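Local coordinates for protein alcohol dehydrogenase, zinc-containing (PDB 5YLN) that binds zinc and probably catalyses the NAD-dependent interconversion of alcohols with aldehydes or ketones, at residues A[36-41]-A[346-351]; A[82-87]-A[137-142]; A[109-114]-A[129-134]; A[159-164]-A[299-304]; A[323-328]-A[350-355]. All coordinates share one frame; numbering follows the deposited sequence.

In the fold
Contacts 1, 2 and 5 belong to one mixed sheet of the GroES-like catalytic domain. Contacts 1 and 5 share Glu350 and Asn351, so strand 347-350 is paired on both edges, antiparallel to strand 33-39 and parallel to strand 322-325. Contact 1 is partly buried and ends near one zinc, whereas contact 5 is a surface contact made largely of backbone and carboxylate bonds. Contact 2, also partly buried, touches contact 4 through Leu87 and Tyr138 packed on Thr302. Contact 4 is buried and centred on a single carboxylate. Contact 3, at the surface beside the four-cysteine zinc site, relies on a salt bridge and a histidine rather than strand pairing.

Contact 1: A[36-41]-A[346-351]; sequences IVKTTI and KVIIEN
Strands 36-39 and 347-350 run antiparallel in the sheet of the GroES-like domain, their axes 162° apart in direction and 4.6 Å apart at closest approach. Thr39 and Ile349 form the hydrogen-bonded pair, Thr39 N lying 2.7 Å from Ile349 O, with Ile349 N to Thr39 O as the return bond. On one face Thr39 CG2 packs on Ile349 CB at 3.6 Å, while Thr39 OG1 bonds to Glu65 O. On the other face Lys38 and Glu350 extend side by side, but Lys38 NZ is salt-bridged to Asp146 and Glu147. Asn351 supplements the bond from its N to Val37 O: CG anti to the backbone N (chi1 -178°) brings Asn351 ND2 2.8 Å from Ile36 O, in the carbonyl plane, beside its bond to Ser354. At the opposite end Thr40 OG1 makes a very short 2.4 Å bond to Val347 O and accepts from a water that bridges Ile41 O and Val347 N. Beside the zinc-binding Cys42, the bent Lys346 chain brings NZ 2.8 Å from Ile41 O and salt-bridges Glu65. A classic bulge at Val37 and Lys38 faces Ile67 of strand 66-72; helix 146-151 covers Lys38 and Ile348, and helix 329-337 packs on Ile41 and Ile349.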
# COMPACT_ATOMS: atom_id res chain seq x y z
N ILE A 36 -12.31 -35.33 9.70
CA ILE A 36 -13.13 -34.22 9.23
C ILE A 36 -14.59 -34.49 9.55
O ILE A 36 -15.12 -35.57 9.28
CB ILE A 36 -12.94 -33.99 7.72
CG1 ILE A 36 -11.49 -33.64 7.37
CG2 ILE A 36 -13.86 -32.89 7.23
CD1 ILE A 36 -10.96 -32.40 8.04
N VAL A 37 -15.24 -33.50 10.17
CA VAL A 37 -16.69 -33.53 10.41
C VAL A 37 -17.44 -32.79 9.32
O VAL A 37 -18.41 -33.31 8.76
CB VAL A 37 -17.01 -32.95 11.81
CG1 VAL A 37 -18.50 -32.73 11.98
CG2 VAL A 37 -16.47 -33.87 12.91
N LYS A 38 -17.01 -31.57 8.98
CA LYS A 38 -17.66 -30.75 7.97
C LYS A 38 -16.62 -29.92 7.23
O LYS A 38 -15.62 -29.50 7.80
CB LYS A 38 -18.72 -29.82 8.58
CG LYS A 38 -20.06 -30.48 8.82
CD LYS A 38 -20.95 -29.60 9.69
CE LYS A 38 -22.18 -30.40 10.13
NZ LYS A 38 -23.21 -29.54 10.74
N THR A 39 -16.87 -29.69 5.95
CA THR A 39 -15.94 -28.95 5.12
C THR A 39 -16.75 -28.11 4.13
O THR A 39 -17.98 -28.09 4.18
CB THR A 39 -14.95 -29.90 4.42
OG1 THR A 39 -13.88 -29.15 3.83
CG2 THR A 39 -15.64 -30.75 3.31
N THR A 40 -16.04 -27.41 3.25
CA THR A 40 -16.66 -26.61 2.20
C THR A 40 -15.72 -26.54 0.98
O THR A 40 -14.65 -27.16 0.95
CB THR A 40 -17.02 -25.22 2.76
OG1 THR A 40 -17.75 -24.44 1.81
CG2 THR A 40 -15.79 -24.46 3.15
N ILE A 41 -16.13 -25.79 -0.04
CA ILE A 41 -15.35 -25.54 -1.25
C ILE A 41 -15.04 -24.05 -1.33
O ILE A 41 -15.90 -23.21 -1.02
CB ILE A 41 -16.10 -25.98 -2.53
CG1 ILE A 41 -16.76 -27.36 -2.38
CG2 ILE A 41 -15.17 -25.99 -3.73
CD1 ILE A 41 -17.79 -27.63 -3.44
N LYS A 346 -21.82 -20.22 -0.44
CA LYS A 346 -20.98 -21.29 0.15
C LYS A 346 -21.78 -22.57 0.44
O LYS A 346 -22.92 -22.51 0.91
CB LYS A 346 -20.31 -20.86 1.45
CG LYS A 346 -19.14 -19.88 1.32
CD LYS A 346 -17.99 -20.52 0.57
CE LYS A 346 -16.69 -20.23 1.21
NZ LYS A 346 -15.67 -21.32 1.07
N VAL A 347 -21.17 -23.73 0.21
CA VAL A 347 -21.79 -25.01 0.51
C VAL A 347 -21.12 -25.59 1.75
O VAL A 347 -19.96 -25.29 2.05
CB VAL A 347 -21.73 -26.01 -0.67
CG1 VAL A 347 -22.06 -25.32 -1.98
CG2 VAL A 347 -20.37 -26.71 -0.73
N ILE A 348 -21.86 -26.43 2.46
CA ILE A 348 -21.28 -27.19 3.56
C ILE A 348 -21.37 -28.67 3.23
O ILE A 348 -22.39 -29.14 2.71
CB ILE A 348 -21.94 -26.85 4.92
CG1 ILE A 348 -21.11 -27.39 6.08
CG2 ILE A 348 -23.28 -27.43 5.02
CD1 ILE A 348 -20.23 -26.36 6.70
N ILE A 349 -20.28 -29.39 3.48
CA ILE A 349 -20.16 -30.80 3.15
C ILE A 349 -19.89 -31.56 4.44
O ILE A 349 -18.90 -31.28 5.12
CB ILE A 349 -19.04 -31.04 2.12
CG1 ILE A 349 -19.31 -30.24 0.84
CG2 ILE A 349 -18.95 -32.53 1.80
CD1 ILE A 349 -18.06 -29.99 0.02
N GLU A 350 -20.75 -32.52 4.76
CA GLU A 350 -20.70 -33.24 6.03
C GLU A 350 -20.21 -34.67 5.81
O GLU A 350 -20.69 -35.35 4.91
CB GLU A 350 -22.07 -33.27 6.71
CG GLU A 350 -22.00 -33.74 8.14
CD GLU A 350 -23.35 -33.75 8.82
OE1 GLU A 350 -24.37 -33.46 8.15
OE2 GLU A 350 -23.38 -34.05 10.03
N ASN A 351 -19.29 -35.11 6.67
CA ASN A 351 -18.68 -36.43 6.56
C ASN A 351 -19.70 -37.49 7.01
O ASN A 351 -19.84 -37.77 8.20
CB ASN A 351 -17.40 -36.51 7.39
CG ASN A 351 -16.69 -37.86 7.27
OD1 ASN A 351 -17.23 -38.81 6.68
ND2 ASN A 351 -15.51 -37.94 7.83
O HOH W 1 -18.48 -23.49 -1.05

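Contact 2: A[82-87]-A[137-142]; sequences KGDKVL and LYHTPE
Leu87 and Tyr138 form the tight end of this antiparallel pairing between strands 85-87 and 137-139. Leu87 N donates to Tyr138 O at 2.7 Å, and Tyr138 N donates back to Leu87 O at 2.9 Å, both in the carbonyl planes. Their side chains run alongside each other, with Leu87 CD2 4.1 Å from Tyr138 CD2. Val86, in the neighbouring non-hydrogen-bonded pair with His139, sets CG2 against both methyls of Leu137. Thr140 closes the packed part: its chi1 of 55° turns CG2 inward, anti to its own carbonyl carbon, to lie 3.3 Å from Leu87 N. Thr140 N is bonded to a lone pair of Lys85 O at 3.3 Å, and OG1 adds a weak bond to the same oxygen.

The other flank is more exposed and rests on side chains. The Lys85 chain passes extended across Thr140, with CG 3.2 Å from Thr140 OG1, and its ammonium group continues to a salt bridge with Asp146. Asp84 OD2 approaches the edge of the His139 ring, 3.3 Å from CE1, with carboxylate and ring planes 65° apart, while Asp84 OD1 is salt-bridged to Lys81. His139 NE2 bonds to Asn79 O, and the ring stacks with Phe80. In the sheet of the GroES-like domain strand 85-88 lies between strands 137-139 and 66-72; Val70 of the latter meets Val86 and Leu137, while Thr302 of helix 302-310 packs on Leu87 and Tyr138.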
# COMPACT_ATOMS: atom_id res chain seq x y z
N LYS A 82 -6.90 -36.55 21.76
CA LYS A 82 -7.93 -37.32 21.08
C LYS A 82 -9.31 -36.98 21.63
O LYS A 82 -9.57 -37.09 22.83
CB LYS A 82 -7.66 -38.82 21.24
CG LYS A 82 -8.71 -39.68 20.52
CD LYS A 82 -8.38 -41.17 20.54
CE LYS A 82 -9.42 -42.00 19.76
NZ LYS A 82 -9.32 -41.82 18.28
N GLY A 83 -10.22 -36.61 20.73
CA GLY A 83 -11.58 -36.31 21.09
C GLY A 83 -11.90 -34.84 21.07
O GLY A 83 -13.08 -34.47 21.04
N ASP A 84 -10.88 -33.99 21.05
CA ASP A 84 -11.09 -32.55 20.97
C ASP A 84 -11.79 -32.17 19.68
O ASP A 84 -11.33 -32.50 18.59
CB ASP A 84 -9.74 -31.84 21.08
CG ASP A 84 -9.13 -31.95 22.47
OD1 ASP A 84 -9.81 -32.48 23.38
OD2 ASP A 84 -7.98 -31.52 22.65
N LYS A 85 -12.92 -31.47 19.82
CA LYS A 85 -13.61 -30.86 18.68
C LYS A 85 -12.91 -29.55 18.35
O LYS A 85 -12.82 -28.66 19.20
CB LYS A 85 -15.08 -30.63 19.00
CG LYS A 85 -15.79 -29.81 17.95
CD LYS A 85 -17.31 -29.91 18.05
CE LYS A 85 -17.95 -28.79 17.22
NZ LYS A 85 -19.31 -29.13 16.71
N VAL A 86 -12.39 -29.42 17.12
CA VAL A 86 -11.54 -28.28 16.81
C VAL A 86 -11.76 -27.75 15.39
O VAL A 86 -12.23 -28.46 14.50
CB VAL A 86 -10.04 -28.61 17.04
CG1 VAL A 86 -9.75 -28.84 18.54
CG2 VAL A 86 -9.61 -29.79 16.20
N LEU A 87 -11.45 -26.47 15.22
CA LEU A 87 -11.39 -25.82 13.92
C LEU A 87 -9.97 -25.91 13.36
O LEU A 87 -8.99 -25.79 14.09
CB LEU A 87 -11.80 -24.35 14.04
CG LEU A 87 -11.35 -23.41 12.92
CD1 LEU A 87 -12.33 -23.37 11.74
CD2 LEU A 87 -11.07 -22.01 13.46
N LEU A 137 -4.65 -25.67 14.93
CA LEU A 137 -5.98 -26.03 15.42
C LEU A 137 -6.46 -25.03 16.46
O LEU A 137 -5.67 -24.43 17.18
CB LEU A 137 -5.96 -27.43 16.03
CG LEU A 137 -5.50 -28.58 15.13
CD1 LEU A 137 -5.57 -29.91 15.90
CD2 LEU A 137 -6.39 -28.64 13.91
N TYR A 138 -7.78 -24.87 16.54
CA TYR A 138 -8.42 -24.04 17.56
C TYR A 138 -9.55 -24.82 18.21
O TYR A 138 -10.38 -25.43 17.51
CB TYR A 138 -8.95 -22.74 16.97
CG TYR A 138 -7.85 -21.82 16.52
CD1 TYR A 138 -7.27 -20.92 17.41
CD2 TYR A 138 -7.37 -21.87 15.22
CE1 TYR A 138 -6.26 -20.09 17.01
CE2 TYR A 138 -6.36 -21.04 14.81
CZ TYR A 138 -5.80 -20.15 15.71
OH TYR A 138 -4.79 -19.32 15.31
N HIS A 139 -9.61 -24.78 19.54
CA HIS A 139 -10.71 -25.40 20.25
C HIS A 139 -12.01 -24.68 19.90
O HIS A 139 -12.06 -23.45 19.85
CB HIS A 139 -10.46 -25.35 21.76
CG HIS A 139 -9.38 -26.29 22.21
ND1 HIS A 139 -9.56 -27.66 22.26
CD2 HIS A 139 -8.12 -26.06 22.63
CE1 HIS A 139 -8.46 -28.22 22.70
NE2 HIS A 139 -7.56 -27.28 22.93
N THR A 140 -13.08 -25.45 19.64
CA THR A 140 -14.22 -24.66 19.19
C THR A 140 -15.15 -24.31 20.36
O THR A 140 -15.42 -25.16 21.22
CB THR A 140 -15.02 -25.40 18.12
OG1 THR A 140 -15.40 -26.69 18.62
CG2 THR A 140 -14.19 -25.56 16.85
N PRO A 141 -15.65 -23.07 20.40
CA PRO A 141 -16.67 -22.72 21.40
C PRO A 141 -17.97 -23.46 21.12
O PRO A 141 -18.36 -23.62 19.96
CB PRO A 141 -16.84 -21.21 21.23
CG PRO A 141 -15.66 -20.74 20.44
CD PRO A 141 -15.26 -21.91 19.58
N GLU A 142 -18.63 -23.92 22.18
CA GLU A 142 -19.88 -24.65 22.03
C GLU A 142 -21.05 -23.76 21.62
O GLU A 142 -22.11 -24.27 21.27
CB GLU A 142 -20.25 -25.39 23.32
CG GLU A 142 -19.26 -26.47 23.74
CD GLU A 142 -19.81 -27.37 24.85
OE1 GLU A 142 -21.04 -27.58 24.89
OE2 GLU A 142 -19.00 -27.85 25.68

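Contact 3: A[109-114]-A[129-134]; sequences EDEGGW and RVPHAD
Glu111 and Arg129 meet tip to tip, carboxylate and guanidinium 31° from coplanar. The grip is end-on and bidentate: Arg129 NH1 lies 2.9 Å from Glu111 OE2, and Arg129 NH2 lies 3.0 Å from Glu111 OE1. Each oxygen offers its syn lone pair, and both lie close to the guanidinium plane. Extended chains deliver the two groups, with CG anti to the backbone N in both residues. Pro131 sits across the Glu111 chain, and its CG lies 3.9 Å above one face of the Arg129 guanidinium, offset toward the rim.

His132 turns its ring edge toward the backbone of Asp110 and Glu111. Its NE2 donates to Asp110 O at 2.9 Å, arriving from above the carbonyl plane but near the plane of the imidazole. His132 CD2 lies 3.6 Å from Glu111 O along the same edge. The Asp110 carboxylate stands at 75° to the ring, with Asp110 OD2 3.8 Å from His132 CE1.

These bonds tie the chain just after Cys108 to the segment that leads from strand 127-129 into helix 133-136. Cys108 is one of the four cysteines that bind zinc, and the ring of His132 touches another, Cys94, so the histidine belongs to the second shell of the site. NE2 acts as a donor and therefore carries a proton. Glu111 OE1 has a second cationic partner in Lys28, and two positive groups would be expected to keep the carboxylate ionised.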
# COMPACT_ATOMS: atom_id res chain seq x y z
N GLU A 109 8.05 -20.54 7.13
CA GLU A 109 9.13 -21.13 6.34
C GLU A 109 9.40 -22.60 6.66
O GLU A 109 10.35 -23.18 6.12
CB GLU A 109 10.44 -20.34 6.53
CG GLU A 109 10.33 -18.86 6.18
CD GLU A 109 11.66 -18.09 6.33
OE1 GLU A 109 11.99 -17.29 5.43
OE2 GLU A 109 12.36 -18.26 7.35
N ASP A 110 8.59 -23.23 7.51
CA ASP A 110 8.82 -24.62 7.94
C ASP A 110 7.49 -25.36 7.82
O ASP A 110 6.72 -25.39 8.79
CB ASP A 110 9.38 -24.64 9.35
CG ASP A 110 9.45 -26.04 9.93
OD1 ASP A 110 9.50 -27.01 9.14
OD2 ASP A 110 9.44 -26.17 11.18
N GLU A 111 7.25 -25.97 6.66
CA GLU A 111 5.99 -26.63 6.31
C GLU A 111 4.79 -25.79 6.76
O GLU A 111 3.93 -26.21 7.53
CB GLU A 111 5.89 -28.06 6.88
CG GLU A 111 4.84 -28.93 6.09
CD GLU A 111 4.69 -30.40 6.58
OE1 GLU A 111 5.18 -30.76 7.66
OE2 GLU A 111 4.05 -31.20 5.85
N GLY A 112 4.76 -24.55 6.25
CA GLY A 112 3.78 -23.58 6.70
C GLY A 112 3.23 -22.77 5.55
O GLY A 112 3.61 -22.95 4.39
N GLY A 113 2.31 -21.88 5.89
CA GLY A 113 1.60 -21.11 4.90
C GLY A 113 0.34 -21.82 4.45
O GLY A 113 -0.19 -22.71 5.13
N TRP A 114 -0.14 -21.44 3.27
CA TRP A 114 -1.29 -22.11 2.68
C TRP A 114 -0.78 -23.33 1.94
O TRP A 114 -0.22 -23.22 0.84
CB TRP A 114 -2.08 -21.19 1.76
CG TRP A 114 -3.04 -21.96 0.95
CD1 TRP A 114 -3.97 -22.87 1.40
CD2 TRP A 114 -3.15 -21.94 -0.47
NE1 TRP A 114 -4.66 -23.41 0.34
CE2 TRP A 114 -4.17 -22.86 -0.82
CE3 TRP A 114 -2.50 -21.24 -1.48
CZ2 TRP A 114 -4.54 -23.08 -2.14
CZ3 TRP A 114 -2.86 -21.47 -2.79
CH2 TRP A 114 -3.87 -22.38 -3.11
N ARG A 129 -4.08 -35.12 7.88
CA ARG A 129 -2.86 -34.86 8.63
C ARG A 129 -2.70 -33.35 8.78
O ARG A 129 -2.72 -32.61 7.79
CB ARG A 129 -1.63 -35.46 7.95
CG ARG A 129 -0.35 -34.83 8.49
CD ARG A 129 0.91 -35.45 7.94
NE ARG A 129 2.06 -34.77 8.55
CZ ARG A 129 2.80 -33.86 7.93
NH1 ARG A 129 2.53 -33.52 6.67
NH2 ARG A 129 3.80 -33.27 8.58
N VAL A 130 -2.56 -32.89 10.02
CA VAL A 130 -2.43 -31.47 10.31
C VAL A 130 -1.01 -31.22 10.83
O VAL A 130 -0.71 -31.58 11.97
CB VAL A 130 -3.47 -31.02 11.33
CG1 VAL A 130 -3.31 -29.54 11.63
CG2 VAL A 130 -4.85 -31.35 10.82
N PRO A 131 -0.13 -30.58 10.05
CA PRO A 131 1.18 -30.19 10.60
C PRO A 131 1.02 -29.08 11.63
O PRO A 131 0.07 -28.30 11.57
CB PRO A 131 1.96 -29.69 9.38
CG PRO A 131 1.09 -30.01 8.16
CD PRO A 131 -0.33 -30.09 8.68
N HIS A 132 1.94 -29.04 12.59
CA HIS A 132 1.99 -28.00 13.64
C HIS A 132 0.63 -27.81 14.31
O HIS A 132 0.09 -26.71 14.35
CB HIS A 132 2.48 -26.69 13.06
CG HIS A 132 3.82 -26.79 12.41
ND1 HIS A 132 4.94 -27.23 13.08
CD2 HIS A 132 4.22 -26.53 11.14
CE1 HIS A 132 5.97 -27.24 12.25
NE2 HIS A 132 5.56 -26.81 11.07
N ALA A 133 0.10 -28.91 14.84
CA ALA A 133 -1.28 -28.92 15.33
C ALA A 133 -1.50 -27.88 16.42
O ALA A 133 -2.57 -27.26 16.48
CB ALA A 133 -1.65 -30.31 15.85
N ASP A 134 -0.51 -27.69 17.30
CA ASP A 134 -0.68 -26.72 18.39
C ASP A 134 -0.92 -25.31 17.86
O ASP A 134 -1.57 -24.50 18.53
CB ASP A 134 0.53 -26.75 19.31
CG ASP A 134 0.40 -27.78 20.42
OD1 ASP A 134 -0.74 -28.04 20.84
OD2 ASP A 134 1.42 -28.33 20.87

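Contact 4: A[159-164]-A[299-304]; sequences GYEIGV and TNTTPQ
Glu161 places CG anti to its carbonyl carbon (chi1 -64°) and extends beyond it, carrying its carboxylate into the turn 299-302. Thr301 meets it tip to tip: with chi1 at 64°, OG1 occupies the crowded position between backbone N and carbonyl carbon, 2.6 Å from Glu161 OE2. This hydroxyl donates to the anti lone pair, while Thr301 N reaches Glu161 OE2 at 3.0 Å from above the carboxylate plane. Thr299 N donates to the syn lone pair of Glu161 OE1, also at 3.0 Å, and Ser298 N is a further partner of that oxygen.

The turn is of type I and leads into helix 302-310; Thr302 OG1 donates to Thr299 O at 2.9 Å. Helix 157-165, which carries Glu161 and has a pi-type turn, is thereby joined to the chain beyond strand 291-293 of the Rossmann-type sheet.

Tyr160 presents its ring edge to Thr301 and Gln304. Its CD2 is 3.7 Å from Thr301 OG1, and its hydroxyl bonds to Tyr194 OH.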
# COMPACT_ATOMS: atom_id res chain seq x y z
N GLY A 159 -11.53 -12.16 4.33
CA GLY A 159 -12.20 -10.86 4.24
C GLY A 159 -11.74 -9.88 5.33
O GLY A 159 -11.58 -8.68 5.06
N TYR A 160 -11.55 -10.36 6.56
CA TYR A 160 -11.23 -9.46 7.67
C TYR A 160 -9.79 -8.97 7.59
O TYR A 160 -9.55 -7.76 7.53
CB TYR A 160 -11.49 -10.15 9.02
CG TYR A 160 -11.34 -9.26 10.25
CD1 TYR A 160 -12.04 -8.05 10.37
CD2 TYR A 160 -10.51 -9.63 11.30
CE1 TYR A 160 -11.89 -7.23 11.50
CE2 TYR A 160 -10.36 -8.83 12.43
CZ TYR A 160 -11.06 -7.63 12.52
OH TYR A 160 -10.90 -6.84 13.63
N GLU A 161 -8.82 -9.89 7.55
CA GLU A 161 -7.41 -9.49 7.55
C GLU A 161 -7.02 -8.80 6.24
O GLU A 161 -6.35 -7.76 6.26
CB GLU A 161 -6.52 -10.71 7.79
CG GLU A 161 -6.72 -11.35 9.16
CD GLU A 161 -6.01 -12.70 9.32
OE1 GLU A 161 -5.12 -13.03 8.51
OE2 GLU A 161 -6.35 -13.42 10.28
N ILE A 162 -7.45 -9.36 5.11
CA ILE A 162 -6.96 -8.89 3.82
C ILE A 162 -7.85 -7.81 3.19
O ILE A 162 -7.35 -6.94 2.48
CB ILE A 162 -6.78 -10.08 2.84
CG1 ILE A 162 -5.99 -11.21 3.52
CG2 ILE A 162 -6.15 -9.60 1.52
CD1 ILE A 162 -4.66 -10.77 4.17
N GLY A 163 -9.14 -7.82 3.46
CA GLY A 163 -10.01 -6.77 2.96
C GLY A 163 -10.30 -5.62 3.92
O GLY A 163 -10.41 -4.47 3.50
N VAL A 164 -10.45 -5.92 5.22
CA VAL A 164 -10.96 -4.94 6.18
C VAL A 164 -9.81 -4.27 6.94
O VAL A 164 -9.72 -3.03 7.01
CB VAL A 164 -11.99 -5.58 7.13
CG1 VAL A 164 -12.37 -4.61 8.30
CG2 VAL A 164 -13.23 -5.99 6.34
N THR A 299 -4.60 -15.88 9.26
CA THR A 299 -5.50 -16.37 10.32
C THR A 299 -4.97 -16.08 11.73
O THR A 299 -5.46 -16.66 12.71
CB THR A 299 -5.86 -17.87 10.17
OG1 THR A 299 -4.75 -18.71 10.52
CG2 THR A 299 -6.28 -18.19 8.76
N ASN A 300 -4.05 -15.12 11.88
CA ASN A 300 -3.69 -14.68 13.22
C ASN A 300 -4.87 -14.05 13.97
O ASN A 300 -4.86 -14.03 15.21
CB ASN A 300 -2.50 -13.72 13.15
CG ASN A 300 -2.78 -12.51 12.28
OD1 ASN A 300 -3.23 -12.64 11.15
ND2 ASN A 300 -2.52 -11.34 12.82
N THR A 301 -5.89 -13.56 13.27
CA THR A 301 -7.04 -12.95 13.93
C THR A 301 -8.11 -13.95 14.35
O THR A 301 -9.05 -13.54 15.04
CB THR A 301 -7.71 -11.89 13.03
OG1 THR A 301 -8.26 -12.51 11.86
CG2 THR A 301 -6.70 -10.80 12.62
N THR A 302 -8.00 -15.22 13.95
CA THR A 302 -8.99 -16.24 14.32
C THR A 302 -9.44 -16.18 15.78
O THR A 302 -10.65 -16.26 16.03
CB THR A 302 -8.44 -17.64 13.98
OG1 THR A 302 -8.12 -17.71 12.59
CG2 THR A 302 -9.48 -18.72 14.32
N PRO A 303 -8.56 -16.04 16.79
CA PRO A 303 -9.06 -15.87 18.17
C PRO A 303 -9.95 -14.65 18.36
O PRO A 303 -10.95 -14.72 19.09
CB PRO A 303 -7.78 -15.74 19.00
CG PRO A 303 -6.72 -16.35 18.18
CD PRO A 303 -7.09 -16.09 16.76
N GLN A 304 -9.59 -13.53 17.75
CA GLN A 304 -10.40 -12.32 17.90
C GLN A 304 -11.74 -12.48 17.20
O GLN A 304 -12.77 -12.01 17.70
CB GLN A 304 -9.62 -11.10 17.37
CG GLN A 304 -10.39 -9.78 17.41
CD GLN A 304 -9.65 -8.62 16.71
OE1 GLN A 304 -8.82 -8.83 15.81
NE2 GLN A 304 -9.97 -7.38 17.11

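Contact 5: A[323-328]-A[350-355]; sequences YFKLSE and ENDISE
A beta-alpha-beta unit ends here: strand 322-325 passes through helices 329-337 and 339-342 to the parallel neighbouring strand 347-350, and both segments leave the sheet at the surface. Lys325 and Glu350 make the parallel bridge. Glu350 N donates to Phe324 O at 2.8 Å, in the carbonyl plane, and Leu326 N donates to Glu350 O at 2.8 Å from above its plane. Past the bridge the 350-355 chain folds into an Asx turn. Asn351 OD1 accepts from Ile353 N in the carbonyl plane at 2.9 Å and from Ser354 N above it, while ND2 donates to Ser354 OG at 2.7 Å. Both ends of the amide are therefore gripped, which fixes its rotation; the amide flanks Leu326 CD2.

Asp352 closes the outer edge of the contact. With chi1 at 62°, its CG takes the crowded position between backbone N and carbonyl carbon and turns toward the 3-10 segment at 326-327. Lys325 crosses it at about a right angle, touching with its aliphatic chain: CD is 3.2 Å from Asp352 OD2. Ile353 CD1 rests near Leu326 CG and Ser327 CB. Ser327 N makes a weak bond to Asp352 OD1, and Ser327 OG donates to the syn lone pair of Asp352 OD2 at 2.8 Å.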
# COMPACT_ATOMS: atom_id res chain seq x y z
N TYR A 323 -26.31 -27.82 1.43
CA TYR A 323 -25.76 -28.85 2.30
C TYR A 323 -25.58 -30.11 1.48
O TYR A 323 -26.45 -30.46 0.68
CB TYR A 323 -26.68 -29.08 3.50
CG TYR A 323 -26.95 -27.80 4.31
CD1 TYR A 323 -27.76 -26.78 3.81
CD2 TYR A 323 -26.38 -27.61 5.56
CE1 TYR A 323 -27.98 -25.61 4.53
CE2 TYR A 323 -26.59 -26.44 6.29
CZ TYR A 323 -27.40 -25.45 5.77
OH TYR A 323 -27.61 -24.30 6.49
N PHE A 324 -24.42 -30.77 1.62
CA PHE A 324 -24.17 -32.03 0.93
C PHE A 324 -23.44 -33.00 1.86
O PHE A 324 -22.79 -32.60 2.83
CB PHE A 324 -23.33 -31.88 -0.36
CG PHE A 324 -23.92 -30.92 -1.37
CD1 PHE A 324 -23.63 -29.56 -1.30
CD2 PHE A 324 -24.74 -31.38 -2.40
CE1 PHE A 324 -24.16 -28.68 -2.22
CE2 PHE A 324 -25.27 -30.50 -3.34
CZ PHE A 324 -24.98 -29.13 -3.24
N LYS A 325 -23.55 -34.27 1.51
CA LYS A 325 -22.78 -35.34 2.11
C LYS A 325 -21.44 -35.44 1.40
O LYS A 325 -21.33 -35.15 0.21
CB LYS A 325 -23.54 -36.67 2.01
CG LYS A 325 -24.83 -36.75 2.85
CD LYS A 325 -25.55 -38.10 2.70
CE LYS A 325 -26.87 -38.10 3.49
NZ LYS A 325 -27.75 -39.30 3.25
N LEU A 326 -20.42 -35.86 2.15
CA LEU A 326 -19.09 -36.04 1.57
C LEU A 326 -19.13 -36.98 0.36
O LEU A 326 -18.51 -36.71 -0.67
CB LEU A 326 -18.10 -36.53 2.64
CG LEU A 326 -16.65 -36.88 2.28
CD1 LEU A 326 -15.99 -35.81 1.41
CD2 LEU A 326 -15.83 -37.11 3.56
N SER A 327 -19.89 -38.07 0.46
CA SER A 327 -19.98 -39.01 -0.65
C SER A 327 -20.65 -38.38 -1.86
O SER A 327 -20.57 -38.93 -2.96
CB SER A 327 -20.75 -40.25 -0.24
OG SER A 327 -21.98 -39.88 0.33
N GLU A 328 -21.33 -37.24 -1.69
CA GLU A 328 -21.91 -36.52 -2.81
C GLU A 328 -21.12 -35.26 -3.13
O GLU A 328 -21.68 -34.28 -3.63
CB GLU A 328 -23.38 -36.20 -2.52
CG GLU A 328 -24.27 -37.42 -2.21
CD GLU A 328 -24.60 -38.29 -3.44
OE1 GLU A 328 -24.12 -37.97 -4.55
OE2 GLU A 328 -25.35 -39.29 -3.30
N GLU A 350 -20.75 -32.52 4.76
CA GLU A 350 -20.70 -33.24 6.03
C GLU A 350 -20.21 -34.67 5.81
O GLU A 350 -20.69 -35.35 4.91
CB GLU A 350 -22.07 -33.27 6.71
CG GLU A 350 -22.00 -33.74 8.14
CD GLU A 350 -23.35 -33.75 8.82
OE1 GLU A 350 -24.37 -33.46 8.15
OE2 GLU A 350 -23.38 -34.05 10.03
N ASN A 351 -19.29 -35.11 6.67
CA ASN A 351 -18.68 -36.43 6.56
C ASN A 351 -19.70 -37.49 7.01
O ASN A 351 -19.84 -37.77 8.20
CB ASN A 351 -17.40 -36.51 7.39
CG ASN A 351 -16.69 -37.86 7.27
OD1 ASN A 351 -17.23 -38.81 6.68
ND2 ASN A 351 -15.51 -37.94 7.83
N ASP A 352 -20.38 -38.08 6.04
CA ASP A 352 -21.35 -39.14 6.28
C ASP A 352 -20.72 -40.52 6.19
O ASP A 352 -21.44 -41.52 6.23
CB ASP A 352 -22.51 -39.05 5.28
CG ASP A 352 -22.05 -39.24 3.82
OD1 ASP A 352 -20.90 -38.83 3.52
OD2 ASP A 352 -22.82 -39.78 2.99
N ILE A 353 -19.40 -40.61 6.07
CA ILE A 353 -18.72 -41.88 5.81
C ILE A 353 -18.03 -42.41 7.06
O ILE A 353 -18.13 -43.60 7.36
CB ILE A 353 -17.71 -41.72 4.64
CG1 ILE A 353 -18.44 -41.31 3.35
CG2 ILE A 353 -16.94 -43.04 4.41
CD1 ILE A 353 -17.52 -41.00 2.17
N SER A 354 -17.33 -41.55 7.80
CA SER A 354 -16.46 -42.01 8.87
C SER A 354 -17.26 -42.41 10.11
O SER A 354 -18.29 -41.82 10.43
CB SER A 354 -15.45 -40.92 9.23
OG SER A 354 -14.66 -40.53 8.12
N GLU A 355 -16.75 -43.42 10.81
CA GLU A 355 -17.19 -43.77 12.15
C GLU A 355 -16.17 -43.27 13.18
O GLU A 355 -14.98 -43.16 12.89
CB GLU A 355 -17.37 -45.28 12.30
CG GLU A 355 -18.82 -45.73 12.35
CD GLU A 355 -18.94 -47.23 12.26
OE1 GLU A 355 -18.09 -47.86 11.59
OE2 GLU A 355 -19.89 -47.79 12.87